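Local structure of dodecin (Thermus thermophilus, 2UX9) at residues K3-V8 and H35-E40; K7-G12 and Q57-V62. The protein probably serves as a storage protein that binds and sequesters flavins such as FMN and FAD, and also coenzyme A, in a hollow dodecamer. The protein carries 1 engineered substitution. All blocks are in the same frame, centred on the assembly; numbering follows the deposited sequence.

Overall arrangement
The chain opens with strand 4-14, which supplies one side of both contacts, and Lys7 and Val8 belong to each. After helix 18-32 the chain returns on strand 36-49, and interaction 1 closes the loop that holds the helix by joining 3-8 to 35-40. Strand 52-65 then slots between the other two, giving an antiparallel sheet of order 1-3-2 that interaction 1 spans through side chains. Interaction 2 closes the longer loop from 7-12 to 57-62. Both closures start from the same strand, and the second reaches further along the chain, past the end of the first. They meet where Glu40 O lies 2.9 Å from Glu61 N, a probable hydrogen bond.

Interaction 1 of 2, residues K3-V8 and H35-E40; sequences KVYKKV and HLDWFE. With FMN (flavin mononucleotide), chain P.
Asp37 OD2 lies only 2.6 Å from phosphate oxygen O1P of FMN, a close approach of two acidic oxygens that would probably require a proton between them or a compensating cation. The two strands are not neighbours in the sheet, their axes 9.1 Å apart, and they meet through side chains alone, with a flavin stacked over the indole of Trp38 (FMN C6 to Trp38 CE2, 3.4 Å). Trp38 CG takes the crowded position between backbone N and carbonyl carbon (chi1 86°), and the indole edge points at the Tyr5 face in an offset edge-to-face pair, planes at 72°, with Trp38 CZ3 3.7 Å from Tyr5 CD1. Trp38 NE1 gives a nearly straight bond (2.9 Å, 170°) to Glu40 OE2, which helps fix the ring's rotation. Lys7 crosses Glu40 at about a right angle, and Lys7 NZ forms a salt bridge with Glu40 OE1 at 2.8 Å, on its syn lone pair. Tyr5 OH accepts a 2.8 Å hydrogen bond from FMN O4'; Arg45 and Gln57 of a neighbouring subunit complete the site. Strand 52-65 runs between the segments, Asp37 and Trp38 forming a classic bulge opposite Gly63; Phe39 packs on helix 18-32, and the sheet continues into neighbouring subunits.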
loop_
_atom_site.group_PDB
_atom_site.type_symbol
_atom_site.label_atom_id
_atom_site.label_comp_id
_atom_site.label_asym_id
_atom_site.label_seq_id
_atom_site.Cartn_x
_atom_site.Cartn_y
_atom_site.Cartn_z
ATOM N N LYS C 3 -19.717 11.288 19.048
ATOM C CA LYS C 3 -19.347 9.932 19.504
ATOM C C LYS C 3 -17.908 9.588 19.137
ATOM O O LYS C 3 -17.407 10.035 18.113
ATOM C CB LYS C 3 -20.260 8.876 18.876
ATOM C CG LYS C 3 -21.621 8.728 19.530
ATOM C CD LYS C 3 -22.158 7.340 19.284
ATOM C CE LYS C 3 -23.539 7.140 19.880
ATOM N NZ LYS C 3 -23.819 5.691 20.074
ATOM N N VAL C 4 -17.250 8.810 19.992
ATOM C CA VAL C 4 -15.881 8.353 19.748
ATOM C C VAL C 4 -15.860 6.835 19.816
ATOM O O VAL C 4 -16.497 6.234 20.676
ATOM C CB VAL C 4 -14.881 8.965 20.746
ATOM C CG1 VAL C 4 -13.470 8.429 20.504
ATOM C CG2 VAL C 4 -14.895 10.482 20.628
ATOM N N TYR C 5 -15.167 6.220 18.869
ATOM C CA TYR C 5 -15.043 4.774 18.813
ATOM C C TYR C 5 -13.603 4.383 19.065
ATOM O O TYR C 5 -12.678 5.158 18.804
ATOM C CB TYR C 5 -15.479 4.237 17.440
ATOM C CG TYR C 5 -16.882 4.613 17.041
ATOM C CD1 TYR C 5 -17.938 3.730 17.209
ATOM C CD2 TYR C 5 -17.156 5.864 16.498
ATOM C CE1 TYR C 5 -19.224 4.072 16.837
ATOM C CE2 TYR C 5 -18.440 6.220 16.123
ATOM C CZ TYR C 5 -19.469 5.322 16.302
ATOM O OH TYR C 5 -20.752 5.671 15.932
ATOM N N LYS C 6 -13.410 3.167 19.566
ATOM C CA LYS C 6 -12.093 2.573 19.672
ATOM C C LYS C 6 -12.025 1.365 18.750
ATOM O O LYS C 6 -13.007 0.643 18.589
ATOM C CB LYS C 6 -11.781 2.169 21.119
ATOM C CG LYS C 6 -10.451 1.449 21.237
ATOM C CD LYS C 6 -9.797 1.536 22.585
ATOM C CE LYS C 6 -8.357 1.019 22.479
ATOM N NZ LYS C 6 -7.671 0.850 23.781
ATOM N N LYS C 7 -10.870 1.152 18.125
ATOM C CA LYS C 7 -10.601 -0.069 17.382
ATOM C C LYS C 7 -9.530 -0.869 18.097
ATOM O O LYS C 7 -8.521 -0.302 18.526
ATOM C CB LYS C 7 -10.150 0.255 15.963
ATOM C CG LYS C 7 -11.229 0.949 15.155
ATOM C CD LYS C 7 -10.743 1.472 13.816
ATOM C CE LYS C 7 -10.467 0.349 12.854
ATOM N NZ LYS C 7 -9.882 0.853 11.560
ATOM N N VAL C 8 -9.752 -2.176 18.242
ATOM C CA VAL C 8 -8.725 -3.092 18.741
ATOM C C VAL C 8 -8.478 -4.215 17.745
ATOM O O VAL C 8 -9.388 -4.641 17.045
ATOM C CB VAL C 8 -9.078 -3.681 20.113
ATOM C CG1 VAL C 8 -9.182 -2.579 21.150
ATOM C CG2 VAL C 8 -10.351 -4.492 20.042
ATOM N N HIS C 35 -20.995 -2.566 23.030
ATOM C CA HIS C 35 -21.212 -1.697 21.871
ATOM C C HIS C 35 -20.284 -2.008 20.716
ATOM O O HIS C 35 -19.854 -1.112 19.985
ATOM C CB HIS C 35 -21.146 -0.228 22.276
ATOM C CG HIS C 35 -22.096 0.103 23.380
ATOM N ND1 HIS C 35 -23.453 0.188 23.173
ATOM C CD2 HIS C 35 -21.899 0.297 24.703
ATOM C CE1 HIS C 35 -24.053 0.448 24.320
ATOM N NE2 HIS C 35 -23.134 0.510 25.264
ATOM N N LEU C 36 -20.025 -3.295 20.531
ATOM C CA LEU C 36 -19.290 -3.776 19.362
ATOM C C LEU C 36 -20.135 -3.500 18.121
ATOM O O LEU C 36 -21.301 -3.895 18.072
ATOM C CB LEU C 36 -19.002 -5.273 19.488
ATOM C CG LEU C 36 -18.071 -5.658 20.638
ATOM C CD1 LEU C 36 -18.022 -7.154 20.824
ATOM C CD2 LEU C 36 -16.672 -5.118 20.410
ATOM N N ASP C 37 -19.547 -2.830 17.130
ATOM C CA ASP C 37 -20.307 -2.318 15.989
ATOM C C ASP C 37 -19.883 -2.882 14.628
ATOM O O ASP C 37 -20.736 -3.288 13.826
ATOM C CB ASP C 37 -20.209 -0.786 15.971
ATOM C CG ASP C 37 -21.099 -0.124 17.008
ATOM O OD1 ASP C 37 -22.115 -0.715 17.425
ATOM O OD2 ASP C 37 -20.765 1.007 17.412
ATOM N N TRP C 38 -18.589 -2.894 14.339
ATOM C CA TRP C 38 -18.125 -3.365 13.041
ATOM C C TRP C 38 -16.754 -4.005 13.140
ATOM O O TRP C 38 -16.048 -3.840 14.132
ATOM C CB TRP C 38 -18.133 -2.223 11.998
ATOM C CG TRP C 38 -16.891 -1.378 11.997
ATOM C CD1 TRP C 38 -15.825 -1.515 11.173
ATOM C CD2 TRP C 38 -16.585 -0.280 12.869
ATOM N NE1 TRP C 38 -14.869 -0.576 11.478
ATOM C CE2 TRP C 38 -15.318 0.198 12.509
ATOM C CE3 TRP C 38 -17.277 0.357 13.898
ATOM C CZ2 TRP C 38 -14.711 1.283 13.154
ATOM C CZ3 TRP C 38 -16.670 1.435 14.544
ATOM C CH2 TRP C 38 -15.397 1.875 14.172
ATOM N N PHE C 39 -16.399 -4.767 12.111
ATOM C CA PHE C 39 -15.071 -5.335 12.008
ATOM C C PHE C 39 -14.526 -5.162 10.605
ATOM O O PHE C 39 -15.270 -4.949 9.652
ATOM C CB PHE C 39 -15.026 -6.811 12.441
ATOM C CG PHE C 39 -15.813 -7.737 11.554
ATOM C CD1 PHE C 39 -15.227 -8.367 10.463
ATOM C CD2 PHE C 39 -17.144 -7.983 11.810
ATOM C CE1 PHE C 39 -15.956 -9.215 9.651
ATOM C CE2 PHE C 39 -17.871 -8.835 11.010
ATOM C CZ PHE C 39 -17.277 -9.446 9.922
ATOM N N GLU C 40 -13.205 -5.218 10.518
ATOM C CA GLU C 40 -12.458 -5.098 9.273
ATOM C C GLU C 40 -11.431 -6.211 9.269
ATOM O O GLU C 40 -10.584 -6.259 10.161
ATOM C CB GLU C 40 -11.724 -3.752 9.210
ATOM C CG GLU C 40 -12.616 -2.528 9.315
ATOM C CD GLU C 40 -11.866 -1.253 9.702
ATOM O OE1 GLU C 40 -10.613 -1.260 9.828
ATOM O OE2 GLU C 40 -12.526 -0.224 9.886
HETATM N N1 FMN P . -21.047 -0.152 9.287
HETATM C C2 FMN P . -21.107 -1.201 8.407
HETATM O O2 FMN P . -22.181 -1.753 8.186
HETATM N N3 FMN P . -19.979 -1.624 7.749
HETATM C C4 FMN P . -18.771 -1.005 7.965
HETATM O O4 FMN P . -17.758 -1.644 7.655
HETATM C C4A FMN P . -18.707 0.074 8.838
HETATM N N5 FMN P . -17.527 0.749 9.054
HETATM C C5A FMN P . -17.461 1.814 9.927
HETATM C C6 FMN P . -16.239 2.460 10.134
HETATM C C7 FMN P . -16.146 3.529 11.015
HETATM C C7M FMN P . -14.880 4.350 11.060
HETATM C C8 FMN P . -17.296 3.941 11.694
HETATM C C8M FMN P . -17.233 5.020 12.731
HETATM C C9 FMN P . -18.509 3.301 11.497
HETATM C C9A FMN P . -18.603 2.223 10.613
HETATM N N10 FMN P . -19.802 1.549 10.391
HETATM C C10 FMN P . -19.850 0.495 9.498
HETATM C "C1'" FMN P . -21.049 1.874 11.184
HETATM C "C2'" FMN P . -20.976 1.314 12.607
HETATM O "O2'" FMN P . -20.920 -0.097 12.557
HETATM C "C3'" FMN P . -22.185 1.735 13.447
HETATM O "O3'" FMN P . -23.384 1.259 12.875
HETATM C "C4'" FMN P . -22.308 3.248 13.604
HETATM O "O4'" FMN P . -21.058 3.826 13.912
HETATM C "C5'" FMN P . -23.280 3.579 14.721
HETATM O "O5'" FMN P . -22.681 3.111 15.901
HETATM P P FMN P . -23.290 3.444 17.334
HETATM O O1P FMN P . -22.570 2.594 18.361
HETATM O O2P FMN P . -23.056 4.909 17.617
HETATM O O3P FMN P . -24.772 3.141 17.324
HETATM O O HOH W 1 -11.773 2.253 10.130
#

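Interaction 2 of 2, residues K7-G12 and Q57-V62; sequences KVELVG and QVVLEV. With FMN (flavin mononucleotide), chain H; FMN (flavin mononucleotide), chain B.
Val11 and Val59 lie side by side, pointing the same way, with Val11 CG2 4.0 Å from Val59 CG2; both valines touch the C7M methyl of one FMN. On the opposite face, Leu10 CD1 meets Val62 CG2 at 4.1 Å. Leu60 CG occupies the crowded position between backbone N and carbonyl carbon (chi1 64°), which carries CD2 back across the strand to within 3.3 Å of Leu10 O. Between these faces run six backbone hydrogen bonds, in pairs at Val8-Val62, Leu10-Leu60 and Gly12-Val58; the straightest, Leu60 N to Leu10 O, is 2.8 Å long at 171°. At one end the extended Gln57 reaches a second FMN, its OE1 taking N3-H at 2.8 Å and its NE2 giving to O2 at 2.9 Å. At the polar edge, Glu9 CG is anti to the backbone N (chi1 -165°), so that OE2 rests 3.3 Å from Val59 CG1 and forms a salt bridge with Lys7 of a neighbouring subunit. Glu9 OE1 stays 4.0 Å from Glu61 OE1, a like-charge approach. An alanine at Glu9 would probably weaken the subunit interface by losing that salt bridge and uncovering part of Val59. In this antiparallel pair of the dodecin sheet, the face of Leu10, Val58 and Leu60 is turned to helix 18-32, while Val11, Val59 and Gln57 help line the flavin site shared between subunits.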
loop_
_atom_site.group_PDB
_atom_site.type_symbol
_atom_site.label_atom_id
_atom_site.label_comp_id
_atom_site.label_asym_id
_atom_site.label_seq_id
_atom_site.Cartn_x
_atom_site.Cartn_y
_atom_site.Cartn_z
ATOM N N LYS C 7 -10.870 1.152 18.125
ATOM C CA LYS C 7 -10.601 -0.069 17.382
ATOM C C LYS C 7 -9.530 -0.869 18.097
ATOM O O LYS C 7 -8.521 -0.302 18.526
ATOM C CB LYS C 7 -10.150 0.255 15.963
ATOM C CG LYS C 7 -11.229 0.949 15.155
ATOM C CD LYS C 7 -10.743 1.472 13.816
ATOM C CE LYS C 7 -10.467 0.349 12.854
ATOM N NZ LYS C 7 -9.882 0.853 11.560
ATOM N N VAL C 8 -9.752 -2.176 18.242
ATOM C CA VAL C 8 -8.725 -3.092 18.741
ATOM C C VAL C 8 -8.478 -4.215 17.745
ATOM O O VAL C 8 -9.388 -4.641 17.045
ATOM C CB VAL C 8 -9.078 -3.681 20.113
ATOM C CG1 VAL C 8 -9.182 -2.579 21.150
ATOM C CG2 VAL C 8 -10.351 -4.492 20.042
ATOM N N GLU C 9 -7.242 -4.688 17.696
ATOM C CA GLU C 9 -6.830 -5.721 16.762
ATOM C C GLU C 9 -6.764 -7.088 17.441
ATOM O O GLU C 9 -6.019 -7.285 18.406
ATOM C CB GLU C 9 -5.488 -5.364 16.158
ATOM C CG GLU C 9 -5.133 -6.165 14.925
ATOM C CD GLU C 9 -3.836 -5.712 14.293
ATOM O OE1 GLU C 9 -3.166 -4.822 14.853
ATOM O OE2 GLU C 9 -3.482 -6.252 13.247
ATOM N N LEU C 10 -7.566 -8.017 16.938
ATOM C CA LEU C 10 -7.650 -9.377 17.449
ATOM C C LEU C 10 -7.291 -10.346 16.346
ATOM O O LEU C 10 -7.365 -10.009 15.148
ATOM C CB LEU C 10 -9.067 -9.682 17.932
ATOM C CG LEU C 10 -9.606 -8.740 19.002
ATOM C CD1 LEU C 10 -11.052 -9.072 19.358
ATOM C CD2 LEU C 10 -8.738 -8.727 20.248
ATOM N N VAL C 11 -6.911 -11.550 16.743
ATOM C CA VAL C 11 -6.761 -12.651 15.813
ATOM C C VAL C 11 -7.645 -13.788 16.283
ATOM O O VAL C 11 -7.422 -14.357 17.357
ATOM C CB VAL C 11 -5.319 -13.138 15.702
ATOM C CG1 VAL C 11 -5.205 -14.154 14.554
ATOM C CG2 VAL C 11 -4.336 -11.967 15.521
ATOM N N GLY C 12 -8.676 -14.092 15.504
ATOM C CA GLY C 12 -9.507 -15.244 15.769
ATOM C C GLY C 12 -8.925 -16.442 15.065
ATOM O O GLY C 12 -8.393 -16.331 13.956
ATOM N N GLN C 57 -6.382 -18.398 10.685
ATOM C CA GLN C 57 -6.113 -17.281 11.577
ATOM C C GLN C 57 -6.532 -15.996 10.880
ATOM O O GLN C 57 -5.960 -15.637 9.850
ATOM C CB GLN C 57 -4.622 -17.242 11.923
ATOM C CG GLN C 57 -4.118 -18.508 12.623
ATOM C CD GLN C 57 -2.612 -18.573 12.728
ATOM O OE1 GLN C 57 -1.916 -17.982 11.909
ATOM N NE2 GLN C 57 -2.097 -19.300 13.731
ATOM N N VAL C 58 -7.549 -15.321 11.401
ATOM C CA VAL C 58 -8.059 -14.124 10.757
ATOM C C VAL C 58 -7.750 -12.942 11.659
ATOM O O VAL C 58 -8.196 -12.898 12.807
ATOM C CB VAL C 58 -9.548 -14.239 10.486
ATOM C CG1 VAL C 58 -10.058 -12.965 9.837
ATOM C CG2 VAL C 58 -9.819 -15.440 9.592
ATOM N N VAL C 59 -6.945 -12.019 11.147
ATOM C CA VAL C 59 -6.544 -10.830 11.867
ATOM C C VAL C 59 -7.573 -9.775 11.547
ATOM O O VAL C 59 -7.791 -9.469 10.382
ATOM C CB VAL C 59 -5.159 -10.346 11.418
ATOM C CG1 VAL C 59 -4.729 -9.096 12.230
ATOM C CG2 VAL C 59 -4.125 -11.479 11.519
ATOM N N LEU C 60 -8.234 -9.237 12.567
ATOM C CA LEU C 60 -9.258 -8.249 12.315
ATOM C C LEU C 60 -9.235 -7.113 13.311
ATOM O O LEU C 60 -8.803 -7.267 14.450
ATOM C CB LEU C 60 -10.646 -8.894 12.227
ATOM C CG LEU C 60 -11.217 -9.576 13.469
ATOM C CD1 LEU C 60 -12.653 -10.063 13.240
ATOM C CD2 LEU C 60 -10.360 -10.733 13.938
ATOM N N GLU C 61 -9.661 -5.954 12.845
ATOM C CA GLU C 61 -9.930 -4.795 13.691
ATOM C C GLU C 61 -11.389 -4.833 14.095
ATOM O O GLU C 61 -12.250 -5.106 13.252
ATOM C CB GLU C 61 -9.675 -3.506 12.914
ATOM C CG GLU C 61 -8.228 -3.305 12.478
ATOM C CD GLU C 61 -7.351 -2.754 13.580
ATOM O OE1 GLU C 61 -6.129 -2.656 13.363
ATOM O OE2 GLU C 61 -7.876 -2.416 14.662
ATOM N N VAL C 62 -11.664 -4.553 15.358
ATOM C CA VAL C 62 -13.021 -4.531 15.859
ATOM C C VAL C 62 -13.266 -3.128 16.412
ATOM O O VAL C 62 -12.499 -2.646 17.256
ATOM C CB VAL C 62 -13.203 -5.604 16.936
ATOM C CG1 VAL C 62 -14.577 -5.555 17.483
ATOM C CG2 VAL C 62 -12.891 -7.005 16.347
HETATM N N1 FMN H . 2.782 -19.362 12.714
HETATM C C2 FMN H . 1.438 -19.159 12.796
HETATM O O2 FMN H . 0.793 -19.849 13.568
HETATM N N3 FMN H . 0.831 -18.171 12.047
HETATM C C4 FMN H . 1.575 -17.374 11.203
HETATM O O4 FMN H . 0.981 -16.806 10.283
HETATM C C4A FMN H . 2.946 -17.572 11.134
HETATM N N5 FMN H . 3.721 -16.760 10.337
HETATM C C5A FMN H . 5.081 -16.950 10.259
HETATM C C6 FMN H . 5.833 -16.120 9.433
HETATM C C7 FMN H . 7.211 -16.295 9.330
HETATM C C7M FMN H . 8.017 -15.267 8.594
HETATM C C8 FMN H . 7.826 -17.316 10.062
HETATM C C8M FMN H . 9.292 -17.609 9.917
HETATM C C9 FMN H . 7.074 -18.132 10.896
HETATM C C9A FMN H . 5.694 -17.961 10.997
HETATM N N10 FMN H . 4.912 -18.783 11.817
HETATM C C10 FMN H . 3.548 -18.565 11.894
HETATM C "C1'" FMN H . 5.509 -19.957 12.565
HETATM C "C2'" FMN H . 5.805 -21.127 11.625
HETATM O "O2'" FMN H . 4.600 -21.640 11.098
HETATM C "C3'" FMN H . 6.555 -22.268 12.316
HETATM O "O3'" FMN H . 5.778 -22.792 13.371
HETATM C "C4'" FMN H . 7.916 -21.839 12.853
HETATM O "O4'" FMN H . 8.602 -21.074 11.885
HETATM C "C5'" FMN H . 8.765 -23.049 13.226
HETATM O "O5'" FMN H . 8.893 -23.851 12.070
HETATM P P FMN H . 9.844 -25.137 12.061
HETATM O O1P FMN H . 9.616 -25.830 10.736
HETATM O O2P FMN H . 11.293 -24.722 12.183
HETATM O O3P FMN H . 9.464 -26.051 13.204
HETATM N N1 FMN B . 5.375 -17.321 14.677
HETATM C C2 FMN B . 6.597 -16.976 14.185
HETATM O O2 FMN B . 7.553 -17.683 14.457
HETATM N N3 FMN B . 6.738 -15.869 13.370
HETATM C C4 FMN B . 5.645 -15.096 13.042
HETATM O O4 FMN B . 5.856 -13.938 12.673
HETATM C C4A FMN B . 4.399 -15.460 13.531
HETATM N N5 FMN B . 3.283 -14.735 13.180
HETATM C C5A FMN B . 2.043 -15.086 13.661
HETATM C C6 FMN B . 0.936 -14.323 13.299
HETATM C C7 FMN B . -0.330 -14.652 13.778
HETATM C C7M FMN B . -1.523 -13.939 13.214
HETATM C C8 FMN B . -0.472 -15.751 14.629
HETATM C C8M FMN B . -1.797 -16.093 15.249
HETATM C C9 FMN B . 0.631 -16.518 14.977
HETATM C C9A FMN B . 1.899 -16.188 14.501
HETATM N N10 FMN B . 3.031 -16.934 14.853
HETATM C C10 FMN B . 4.266 -16.575 14.345
HETATM C "C1'" FMN B . 2.949 -18.081 15.839
HETATM C "C2'" FMN B . 2.802 -17.577 17.275
HETATM O "O2'" FMN B . 3.966 -16.879 17.663
HETATM C "C3'" FMN B . 2.556 -18.705 18.278
HETATM O "O3'" FMN B . 3.649 -19.599 18.282
HETATM C "C4'" FMN B . 1.271 -19.477 17.997
HETATM O "O4'" FMN B . 0.216 -18.579 17.724
HETATM C "C5'" FMN B . 0.887 -20.354 19.183
HETATM O "O5'" FMN B . 0.750 -19.511 20.309
HETATM P P FMN B . 0.211 -20.080 21.703
HETATM O O1P FMN B . 0.343 -18.954 22.705
HETATM O O2P FMN B . -1.238 -20.493 21.579
HETATM O O3P FMN B . 1.056 -21.261 22.123
#